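Long-range contacts in hydrazine synthase alpha subunit (Candidatus Kuenenia stuttgartiensis, PDB 5C2V), which catalyses, as the heme c-containing alpha subunit of the hydrazine synthase complex, the condensation of hydroxylamine with ammonia to give hydrazine: residues 125-131 / 164-170; 219-223 / 262-266; 718-723 / 754-758. The contacts are given in a common frame with arbitrary orientation. Residues are numbered along the deposited sequence.

Contact 1: 125-131 / 164-170; sequences CRSPIYY and GMIIFSG
A beta bulge interrupts 125-131: Ser127 and Pro128 together face Phe168, and the register slips by one residue. Ser127 takes left-handed backbone angles (47/61), while Pro128, which has no amide hydrogen to offer, sits with its CA 4.1 Å from Phe168 CA. Outside the bulge the strands run antiparallel, 4.5 Å apart at closest axis approach and at 158°. Paired 2.9 Å N-to-O hydrogen bonds link Arg126 N to Ser169 O and Ser169 N to Arg126 O, then Ile129 with Ile167 and Tyr131 with Met165 likewise. Cys125-Gly170 and Tyr130-Ile166 are non-hydrogen-bonded pairs. These strands belong to one antiparallel sheet of the N-terminal beta-propeller domain, where 186-191 flanks 164-170 on its other edge. One face carries Cys125, Tyr130 and Ile166; Tyr130 (chi1 m) lays CE1 3.7 Å from Ile166 CD1. The other carries Ile129, Tyr131 and Ile167, with Ile129 CG1 3.8 Å from Ile167 CB. Phe168 (chi1 p) reaches Cys125, SG to CE2 3.6 Å, an oblique sulfur-aromatic contact. A side chain on Gly170 would crowd that ring, and Gly164 (150/-164) adopts angles that only glycine tolerates comfortably. Tyr131 OH bonds to Gly237 O, and Arg126 forms a salt bridge with Asp81.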
loop_
_atom_site.group_PDB
_atom_site.type_symbol
_atom_site.label_atom_id
_atom_site.label_comp_id
_atom_site.label_asym_id
_atom_site.label_seq_id
_atom_site.Cartn_x
_atom_site.Cartn_y
_atom_site.Cartn_z
ATOM N N CYS D 125 -19.486 18.565 23.241
ATOM C CA CYS D 125 -18.200 19.207 23.514
ATOM C C CYS D 125 -17.307 18.325 24.386
ATOM O O CYS D 125 -17.790 17.671 25.311
ATOM C CB CYS D 125 -18.406 20.560 24.198
ATOM S SG CYS D 125 -19.541 21.678 23.352
ATOM N N ARG D 126 -16.008 18.316 24.097
ATOM C CA ARG D 126 -15.053 17.573 24.915
ATOM C C ARG D 126 -13.603 18.025 24.727
ATOM O O ARG D 126 -13.299 18.877 23.884
ATOM C CB ARG D 126 -15.160 16.074 24.624
ATOM C CG ARG D 126 -14.882 15.689 23.180
ATOM C CD ARG D 126 -14.984 14.184 22.990
ATOM N NE ARG D 126 -14.046 13.461 23.844
ATOM C CZ ARG D 126 -12.856 13.023 23.446
ATOM N NH1 ARG D 126 -12.455 13.231 22.199
ATOM N NH2 ARG D 126 -12.068 12.375 24.292
ATOM N N SER D 127 -12.721 17.413 25.517
ATOM C CA SER D 127 -11.287 17.713 25.543
ATOM C C SER D 127 -10.939 19.204 25.600
ATOM O O SER D 127 -10.286 19.721 24.694
ATOM C CB SER D 127 -10.605 17.081 24.328
ATOM O OG SER D 127 -10.696 15.667 24.373
ATOM N N PRO D 128 -11.371 19.902 26.665
ATOM C CA PRO D 128 -10.990 21.309 26.820
ATOM C C PRO D 128 -9.562 21.473 27.339
ATOM O O PRO D 128 -9.104 20.651 28.133
ATOM C CB PRO D 128 -12.004 21.828 27.836
ATOM C CG PRO D 128 -12.280 20.645 28.697
ATOM C CD PRO D 128 -12.187 19.432 27.801
ATOM N N ILE D 129 -8.872 22.519 26.895
ATOM C CA ILE D 129 -7.557 22.860 27.430
ATOM C C ILE D 129 -7.447 24.364 27.643
ATOM O O ILE D 129 -8.156 25.145 27.003
ATOM C CB ILE D 129 -6.405 22.405 26.504
ATOM C CG1 ILE D 129 -6.538 23.050 25.123
ATOM C CG2 ILE D 129 -6.354 20.886 26.399
ATOM C CD1 ILE D 129 -5.369 22.777 24.206
ATOM N N TYR D 130 -6.556 24.765 28.543
ATOM C CA TYR D 130 -6.320 26.180 28.792
ATOM C C TYR D 130 -5.173 26.694 27.935
ATOM O O TYR D 130 -4.103 26.090 27.877
ATOM C CB TYR D 130 -6.021 26.434 30.271
ATOM C CG TYR D 130 -7.200 26.200 31.187
ATOM C CD1 TYR D 130 -8.315 27.028 31.141
ATOM C CD2 TYR D 130 -7.194 25.160 32.106
ATOM C CE1 TYR D 130 -9.394 26.821 31.978
ATOM C CE2 TYR D 130 -8.268 24.945 32.949
ATOM C CZ TYR D 130 -9.366 25.779 32.881
ATOM O OH TYR D 130 -10.438 25.571 33.717
ATOM N N TYR D 131 -5.417 27.808 27.259
ATOM C CA TYR D 131 -4.383 28.490 26.501
ATOM C C TYR D 131 -4.289 29.910 27.017
ATOM O O TYR D 131 -5.248 30.669 26.920
ATOM C CB TYR D 131 -4.696 28.477 25.007
ATOM C CG TYR D 131 -3.620 29.102 24.151
ATOM C CD1 TYR D 131 -2.373 28.505 24.029
ATOM C CD2 TYR D 131 -3.851 30.285 23.462
ATOM C CE1 TYR D 131 -1.385 29.068 23.247
ATOM C CE2 TYR D 131 -2.869 30.858 22.677
ATOM C CZ TYR D 131 -1.638 30.244 22.573
ATOM O OH TYR D 131 -0.655 30.804 21.791
ATOM N N GLY D 164 -7.531 33.344 30.832
ATOM C CA GLY D 164 -7.059 32.690 29.632
ATOM C C GLY D 164 -8.177 32.379 28.662
ATOM O O GLY D 164 -9.280 32.915 28.756
ATOM N N MET D 165 -7.872 31.498 27.721
ATOM C CA MET D 165 -8.829 31.035 26.735
ATOM C C MET D 165 -8.973 29.529 26.883
ATOM O O MET D 165 -8.107 28.874 27.465
ATOM C CB MET D 165 -8.370 31.396 25.322
ATOM C CG MET D 165 -8.127 32.880 25.102
ATOM S SD MET D 165 -9.657 33.809 24.908
ATOM C CE MET D 165 -10.284 33.092 23.391
ATOM N N ILE D 166 -10.067 28.976 26.373
ATOM C CA ILE D 166 -10.248 27.532 26.406
ATOM C C ILE D 166 -10.412 26.965 25.001
ATOM O O ILE D 166 -11.376 27.273 24.304
ATOM C CB ILE D 166 -11.462 27.126 27.260
ATOM C CG1 ILE D 166 -11.198 27.432 28.735
ATOM C CG2 ILE D 166 -11.762 25.646 27.086
ATOM C CD1 ILE D 166 -12.295 26.959 29.664
ATOM N N ILE D 167 -9.456 26.138 24.591
ATOM C CA ILE D 167 -9.528 25.477 23.295
ATOM C C ILE D 167 -10.124 24.089 23.468
ATOM O O ILE D 167 -9.566 23.258 24.181
ATOM C CB ILE D 167 -8.142 25.357 22.633
ATOM C CG1 ILE D 167 -7.384 26.685 22.721
ATOM C CG2 ILE D 167 -8.279 24.898 21.189
ATOM C CD1 ILE D 167 -8.072 27.833 22.020
ATOM N N PHE D 168 -11.257 23.829 22.824
ATOM C CA PHE D 168 -11.892 22.523 22.977
ATOM C C PHE D 168 -12.374 21.958 21.648
ATOM O O PHE D 168 -12.432 22.666 20.648
ATOM C CB PHE D 168 -13.060 22.603 23.969
ATOM C CG PHE D 168 -14.270 23.322 23.436
ATOM C CD1 PHE D 168 -14.366 24.701 23.517
ATOM C CD2 PHE D 168 -15.321 22.615 22.873
ATOM C CE1 PHE D 168 -15.482 25.362 23.034
ATOM C CE2 PHE D 168 -16.436 23.269 22.386
ATOM C CZ PHE D 168 -16.518 24.645 22.469
ATOM N N SER D 169 -12.709 20.673 21.644
ATOM C CA SER D 169 -13.265 20.044 20.454
ATOM C C SER D 169 -14.778 19.963 20.580
ATOM O O SER D 169 -15.298 19.632 21.642
ATOM C CB SER D 169 -12.668 18.651 20.245
ATOM O OG SER D 169 -13.239 18.019 19.113
ATOM N N GLY D 170 -15.491 20.266 19.501
ATOM C CA GLY D 170 -16.939 20.224 19.545
ATOM C C GLY D 170 -17.586 19.955 18.204
ATOM O O GLY D 170 -17.021 20.256 17.153
#

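Contact 2: 219-223 / 262-266; sequences DQITY and DNWDG
Ile221 dominates this contact, burying 79 Å² of its surface against a tight turn. At -93/-13 its backbone leaves the strand that ends at Gln220, and its side chain (chi1 p, chi2 t) points at the segment 262-266. There a type I beta turn runs from Asn263 to Gly266, closed by Gly266 N to Asn263 O at 2.6 Å. Ile221 CG2 rests 3.3 Å from Trp264 O and 3.5 Å from Asp265 O, so a branched aliphatic residue fills the space beside two turn carbonyls. The CA-to-CB bonds of Trp264 and Asp265 point away from Ile221, leaving their backbone to meet it; Trp264 NE1 donates to Ile397 O, and Asp265 O accepts from Arg549. Gly266 (75/34) comes so near, its CA 3.4 Å from Ile221 O in a CA-H...O contact, that a CB would clash with that carbonyl. The contact thus ties the end of strand 216-220, which pairs with 186-191, to the loop between strands 256-262 and 270-273, which belong to the next sheet of the propeller.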
loop_
_atom_site.group_PDB
_atom_site.type_symbol
_atom_site.label_atom_id
_atom_site.label_comp_id
_atom_site.label_asym_id
_atom_site.label_seq_id
_atom_site.Cartn_x
_atom_site.Cartn_y
_atom_site.Cartn_z
ATOM N N ASP D 219 -15.728 30.735 19.300
ATOM C CA ASP D 219 -15.402 30.963 17.895
ATOM C C ASP D 219 -14.818 29.689 17.287
ATOM O O ASP D 219 -14.033 28.995 17.933
ATOM C CB ASP D 219 -14.419 32.127 17.753
ATOM C CG ASP D 219 -13.998 32.367 16.316
ATOM O OD1 ASP D 219 -14.869 32.317 15.423
ATOM O OD2 ASP D 219 -12.795 32.603 16.080
ATOM N N GLN D 220 -15.193 29.384 16.048
ATOM C CA GLN D 220 -14.743 28.153 15.400
ATOM C C GLN D 220 -13.477 28.381 14.580
ATOM O O GLN D 220 -13.505 29.064 13.556
ATOM C CB GLN D 220 -15.850 27.590 14.506
ATOM C CG GLN D 220 -15.502 26.273 13.837
ATOM C CD GLN D 220 -16.617 25.761 12.949
ATOM O OE1 GLN D 220 -17.716 26.316 12.929
ATOM N NE2 GLN D 220 -16.340 24.696 12.207
ATOM N N ILE D 221 -12.367 27.812 15.039
ATOM C CA ILE D 221 -11.077 28.024 14.389
ATOM C C ILE D 221 -10.690 26.981 13.330
ATOM O O ILE D 221 -9.755 27.203 12.562
ATOM C CB ILE D 221 -9.951 28.077 15.436
ATOM C CG1 ILE D 221 -9.827 26.725 16.147
ATOM C CG2 ILE D 221 -10.214 29.191 16.436
ATOM C CD1 ILE D 221 -8.771 26.700 17.228
ATOM N N THR D 222 -11.403 25.858 13.279
ATOM C CA THR D 222 -11.088 24.797 12.314
ATOM C C THR D 222 -12.341 24.334 11.580
ATOM O O THR D 222 -13.346 24.012 12.200
ATOM C CB THR D 222 -10.423 23.578 12.985
ATOM O OG1 THR D 222 -11.327 22.991 13.931
ATOM C CG2 THR D 222 -9.134 23.980 13.689
ATOM N N TYR D 223 -12.286 24.370 10.255
ATOM C CA TYR D 223 -13.442 24.067 9.412
ATOM C C TYR D 223 -13.487 22.689 8.726
ATOM O O TYR D 223 -14.344 22.459 7.873
ATOM C CB TYR D 223 -13.600 25.203 8.408
ATOM C CG TYR D 223 -13.982 26.452 9.164
ATOM C CD1 TYR D 223 -13.017 27.355 9.594
ATOM C CD2 TYR D 223 -15.300 26.680 9.533
ATOM C CE1 TYR D 223 -13.364 28.476 10.323
ATOM C CE2 TYR D 223 -15.657 27.797 10.258
ATOM C CZ TYR D 223 -14.686 28.692 10.652
ATOM O OH TYR D 223 -15.043 29.805 11.376
ATOM N N ASP D 262 -1.882 23.919 14.682
ATOM C CA ASP D 262 -2.514 25.121 14.150
ATOM C C ASP D 262 -2.459 26.237 15.185
ATOM O O ASP D 262 -2.400 25.973 16.385
ATOM C CB ASP D 262 -3.966 24.838 13.749
ATOM C CG ASP D 262 -4.556 25.928 12.871
ATOM O OD1 ASP D 262 -3.935 27.004 12.741
ATOM O OD2 ASP D 262 -5.652 25.711 12.311
ATOM N N ASN D 263 -2.475 27.482 14.723
ATOM C CA ASN D 263 -2.551 28.618 15.632
ATOM C C ASN D 263 -3.896 28.615 16.345
ATOM O O ASN D 263 -4.878 28.088 15.823
ATOM C CB ASN D 263 -2.337 29.933 14.882
ATOM C CG ASN D 263 -0.906 30.112 14.415
ATOM O OD1 ASN D 263 -0.655 30.444 13.256
ATOM N ND2 ASN D 263 0.043 29.893 15.319
ATOM N N TRP D 264 -3.942 29.202 17.538
ATOM C CA TRP D 264 -5.136 29.119 18.374
ATOM C C TRP D 264 -6.333 29.849 17.764
ATOM O O TRP D 264 -7.467 29.662 18.205
ATOM C CB TRP D 264 -4.840 29.659 19.777
ATOM C CG TRP D 264 -4.524 31.120 19.835
ATOM C CD1 TRP D 264 -3.374 31.728 19.423
ATOM C CD2 TRP D 264 -5.358 32.156 20.365
ATOM N NE1 TRP D 264 -3.447 33.080 19.650
ATOM C CE2 TRP D 264 -4.655 33.369 20.227
ATOM C CE3 TRP D 264 -6.635 32.177 20.935
ATOM C CZ2 TRP D 264 -5.185 34.590 20.640
ATOM C CZ3 TRP D 264 -7.160 33.390 21.343
ATOM C CH2 TRP D 264 -6.436 34.580 21.193
ATOM N N ASP D 265 -6.082 30.685 16.761
ATOM C CA ASP D 265 -7.163 31.289 15.990
ATOM C C ASP D 265 -7.422 30.524 14.691
ATOM O O ASP D 265 -8.346 30.849 13.945
ATOM C CB ASP D 265 -6.852 32.756 15.681
ATOM C CG ASP D 265 -5.555 32.929 14.919
ATOM O OD1 ASP D 265 -4.644 32.097 15.103
ATOM O OD2 ASP D 265 -5.446 33.897 14.137
ATOM N N GLY D 266 -6.609 29.504 14.429
ATOM C CA GLY D 266 -6.746 28.705 13.224
ATOM C C GLY D 266 -6.246 29.413 11.977
ATOM O O GLY D 266 -6.795 29.238 10.887
#

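Contact 3: 718-723 / 754-758; sequences LVWRLY and RYAIV. With HEC (heme c), chain B.
Leu722 and Ile757 form the apolar centre, with Leu722 CD1 3.8 Å from Ile757 CD1. One helical turn earlier, Leu718 CD2 lies 4.0 Å from Ile757 CG2, and Val719 CG1 meets Val758 CG2 at 4.3 Å. The helical segments run nearly antiparallel (161°), their axes 10.8 Å apart at closest, a spacing wide enough for long aliphatic side chains to fill; Val719 lies across from Val758 and Leu722 across from Arg754. Tyr723, just beyond, turns its ring (chi1 m) along the partner helix: CE1 is 4.0 Å from Val758 CG2, and the OH is 3.6 Å from the same methyl. Arg754, extended through chi1 and chi2 (both t), lays its guanidinium flat on the Tyr723 ring, centres 3.7 Å apart and planes at 17°, a stacked cation-pi pair. Its CD adds a CH-pi contact 3.8 Å from the ring centroid. Arg754 NH1 also donates a weak 3.4 Å hydrogen bond to Leu722 O, and NH2 bonds to Gln751. Toward the heme, Leu718 CD1 and Leu722 CD2 approach CMB of HEC at 3.6 and 3.9 Å. Arg721 donates hydrogen bonds from NH1 (2.6 Å) and NH2 (2.8 Å) to propionate oxygen O1D of HEC, and its NH2 also forms a salt bridge with Glu724. Such helices packed beside a heme suit a cytochrome c fold, here the C-terminal domain whose heme iron is held by His662 and His745.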
loop_
_atom_site.group_PDB
_atom_site.type_symbol
_atom_site.label_atom_id
_atom_site.label_comp_id
_atom_site.label_asym_id
_atom_site.label_seq_id
_atom_site.Cartn_x
_atom_site.Cartn_y
_atom_site.Cartn_z
ATOM N N LEU D 718 -13.985 8.373 -20.919
ATOM C CA LEU D 718 -15.099 9.134 -21.473
ATOM C C LEU D 718 -14.617 10.457 -22.054
ATOM O O LEU D 718 -14.986 10.832 -23.167
ATOM C CB LEU D 718 -16.160 9.389 -20.402
ATOM C CG LEU D 718 -17.331 10.284 -20.804
ATOM C CD1 LEU D 718 -18.083 9.667 -21.966
ATOM C CD2 LEU D 718 -18.260 10.523 -19.622
ATOM N N VAL D 719 -13.782 11.156 -21.292
ATOM C CA VAL D 719 -13.239 12.437 -21.722
ATOM C C VAL D 719 -12.233 12.240 -22.853
ATOM O O VAL D 719 -12.160 13.048 -23.780
ATOM C CB VAL D 719 -12.572 13.180 -20.550
ATOM C CG1 VAL D 719 -12.065 14.539 -20.994
ATOM C CG2 VAL D 719 -13.556 13.336 -19.403
ATOM N N TRP D 720 -11.463 11.157 -22.769
ATOM C CA TRP D 720 -10.538 10.779 -23.834
ATOM C C TRP D 720 -11.266 10.650 -25.167
ATOM O O TRP D 720 -10.760 11.072 -26.206
ATOM C CB TRP D 720 -9.833 9.461 -23.498
ATOM C CG TRP D 720 -8.622 9.610 -22.624
ATOM C CD1 TRP D 720 -8.531 10.312 -21.459
ATOM C CD2 TRP D 720 -7.333 9.022 -22.839
ATOM N NE1 TRP D 720 -7.263 10.207 -20.939
ATOM C CE2 TRP D 720 -6.508 9.419 -21.768
ATOM C CE3 TRP D 720 -6.795 8.201 -23.835
ATOM C CZ2 TRP D 720 -5.176 9.025 -21.665
ATOM C CZ3 TRP D 720 -5.473 7.810 -23.730
ATOM C CH2 TRP D 720 -4.678 8.223 -22.654
ATOM N N ARG D 721 -12.460 10.067 -25.125
ATOM C CA ARG D 721 -13.255 9.868 -26.331
ATOM C C ARG D 721 -13.963 11.145 -26.769
ATOM O O ARG D 721 -14.071 11.421 -27.964
ATOM C CB ARG D 721 -14.278 8.751 -26.120
ATOM C CG ARG D 721 -13.661 7.368 -25.985
ATOM C CD ARG D 721 -12.670 7.104 -27.107
ATOM N NE ARG D 721 -13.262 7.312 -28.426
ATOM C CZ ARG D 721 -13.913 6.376 -29.108
ATOM N NH1 ARG D 721 -14.059 5.163 -28.596
ATOM N NH2 ARG D 721 -14.419 6.655 -30.302
ATOM N N LEU D 722 -14.448 11.918 -25.804
ATOM C CA LEU D 722 -15.141 13.162 -26.112
ATOM C C LEU D 722 -14.197 14.184 -26.745
ATOM O O LEU D 722 -14.630 15.039 -27.514
ATOM C CB LEU D 722 -15.791 13.746 -24.856
ATOM C CG LEU D 722 -17.062 13.034 -24.386
ATOM C CD1 LEU D 722 -17.522 13.571 -23.041
ATOM C CD2 LEU D 722 -18.165 13.169 -25.425
ATOM N N TYR D 723 -12.914 14.112 -26.401
ATOM C CA TYR D 723 -11.912 14.951 -27.055
ATOM C C TYR D 723 -11.158 14.216 -28.167
ATOM O O TYR D 723 -10.374 14.826 -28.894
ATOM C CB TYR D 723 -10.917 15.487 -26.025
ATOM C CG TYR D 723 -11.479 16.572 -25.133
ATOM C CD1 TYR D 723 -12.303 16.260 -24.061
ATOM C CD2 TYR D 723 -11.179 17.909 -25.360
ATOM C CE1 TYR D 723 -12.816 17.247 -23.241
ATOM C CE2 TYR D 723 -11.687 18.905 -24.546
ATOM C CZ TYR D 723 -12.506 18.568 -23.490
ATOM O OH TYR D 723 -13.015 19.554 -22.677
ATOM N N ARG D 754 -19.629 19.568 -23.018
ATOM C CA ARG D 754 -18.452 18.739 -22.806
ATOM C C ARG D 754 -17.699 19.162 -21.549
ATOM O O ARG D 754 -17.324 18.322 -20.727
ATOM C CB ARG D 754 -17.530 18.804 -24.026
ATOM C CG ARG D 754 -16.367 17.828 -23.981
ATOM C CD ARG D 754 -15.618 17.797 -25.304
ATOM N NE ARG D 754 -14.954 19.065 -25.594
ATOM C CZ ARG D 754 -14.264 19.308 -26.703
ATOM N NH1 ARG D 754 -14.143 18.368 -27.630
ATOM N NH2 ARG D 754 -13.691 20.490 -26.883
ATOM N N TYR D 755 -17.494 20.467 -21.393
ATOM C CA TYR D 755 -16.789 20.968 -20.220
ATOM C C TYR D 755 -17.655 20.865 -18.972
ATOM O O TYR D 755 -17.145 20.890 -17.853
ATOM C CB TYR D 755 -16.334 22.412 -20.422
ATOM C CG TYR D 755 -15.338 22.855 -19.377
ATOM C CD1 TYR D 755 -14.025 22.404 -19.415
ATOM C CD2 TYR D 755 -15.711 23.705 -18.345
ATOM C CE1 TYR D 755 -13.109 22.794 -18.460
ATOM C CE2 TYR D 755 -14.799 24.101 -17.384
ATOM C CZ TYR D 755 -13.499 23.642 -17.447
ATOM O OH TYR D 755 -12.585 24.030 -16.495
ATOM N N ALA D 756 -18.967 20.761 -19.160
ATOM C CA ALA D 756 -19.856 20.493 -18.037
ATOM C C ALA D 756 -19.589 19.085 -17.530
ATOM O O ALA D 756 -19.526 18.848 -16.320
ATOM C CB ALA D 756 -21.312 20.660 -18.436
ATOM N N ILE D 757 -19.423 18.152 -18.463
ATOM C CA ILE D 757 -19.057 16.784 -18.102
ATOM C C ILE D 757 -17.685 16.754 -17.422
ATOM O O ILE D 757 -17.501 16.080 -16.400
ATOM C CB ILE D 757 -19.046 15.858 -19.333
ATOM C CG1 ILE D 757 -20.440 15.791 -19.958
ATOM C CG2 ILE D 757 -18.569 14.465 -18.952
ATOM C CD1 ILE D 757 -20.525 14.887 -21.166
ATOM N N VAL D 758 -16.732 17.493 -17.987
ATOM C CA VAL D 758 -15.393 17.602 -17.410
ATOM C C VAL D 758 -15.441 18.092 -15.963
ATOM O O VAL D 758 -14.828 17.496 -15.073
ATOM C CB VAL D 758 -14.500 18.554 -18.233
ATOM C CG1 VAL D 758 -13.176 18.792 -17.520
ATOM C CG2 VAL D 758 -14.268 17.994 -19.629
HETATM FE FE HEC B . -20.919 6.753 -28.438
HETATM C CHA HEC B . -18.654 4.174 -28.406
HETATM C CHB HEC B . -19.866 7.731 -25.321
HETATM C CHC HEC B . -23.115 9.426 -28.506
HETATM C CHD HEC B . -22.193 5.684 -31.449
HETATM N NA HEC B . -19.551 6.057 -27.095
HETATM C C1A HEC B . -18.664 5.020 -27.318
HETATM C C2A HEC B . -17.742 4.977 -26.201
HETATM C C3A HEC B . -18.073 5.954 -25.351
HETATM C C4A HEC B . -19.219 6.656 -25.893
HETATM C CMA HEC B . -17.358 6.279 -24.022
HETATM C CAA HEC B . -16.579 3.977 -26.026
HETATM C CBA HEC B . -17.079 2.726 -25.311
HETATM C CGA HEC B . -15.915 1.817 -25.011
HETATM O O1A HEC B . -16.013 1.008 -24.051
HETATM O O2A HEC B . -14.884 1.908 -25.724
HETATM N NB HEC B . -21.442 8.260 -27.129
HETATM C C1B HEC B . -20.793 8.541 -25.943
HETATM C C2B HEC B . -21.257 9.834 -25.476
HETATM C C3B HEC B . -22.159 10.294 -26.351
HETATM C C4B HEC B . -22.287 9.317 -27.412
HETATM C CMB HEC B . -20.797 10.534 -24.178
HETATM C CAB HEC B . -22.929 11.633 -26.287
HETATM C CBB HEC B . -21.972 12.809 -26.586
HETATM N NC HEC B . -22.375 7.432 -29.733
HETATM C C1C HEC B . -23.168 8.550 -29.566
HETATM C C2C HEC B . -23.979 8.715 -30.755
HETATM C C3C HEC B . -23.814 7.619 -31.508
HETATM C C4C HEC B . -22.743 6.832 -30.921
HETATM C CMC HEC B . -25.113 9.756 -30.886
HETATM C CAC HEC B . -24.530 7.301 -32.844
HETATM C CBC HEC B . -24.154 8.329 -33.936
HETATM N ND HEC B . -20.489 5.151 -29.725
HETATM C C1D HEC B . -21.142 4.947 -30.940
HETATM C C2D HEC B . -20.536 3.815 -31.602
HETATM C C3D HEC B . -19.416 3.329 -30.672
HETATM C C4D HEC B . -19.469 4.220 -29.521
HETATM C CMD HEC B . -20.928 3.224 -32.974
HETATM C CAD HEC B . -18.490 2.118 -30.963
HETATM C CBD HEC B . -17.035 2.298 -30.530
HETATM C CGD HEC B . -16.417 3.539 -31.119
HETATM O O1D HEC B . -15.409 4.027 -30.546
HETATM O O2D HEC B . -16.922 4.044 -32.155
#

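How the contacts relate
The contacts follow one another along the chain, each closing before the next opens. Contacts 1 and 2 are neighbours, with centres 11 Å apart, and both reach the propeller sheet that holds strands 124-131, 154-171, 186-191 and 216-220. They touch through Trp264, whose CG lies 3.3 Å from Tyr131 CE2 and whose CZ3 lies 3.7 Å from Met165 CE; contact 1 pairs strands within that sheet, and contact 2 joins it to the next. Contact 3 stands alone in the C-terminal heme domain, its centre 48 Å from that of contact 1 and 39 Å from that of contact 2. The chain thus separates its propeller scaffold from its bis-histidine heme.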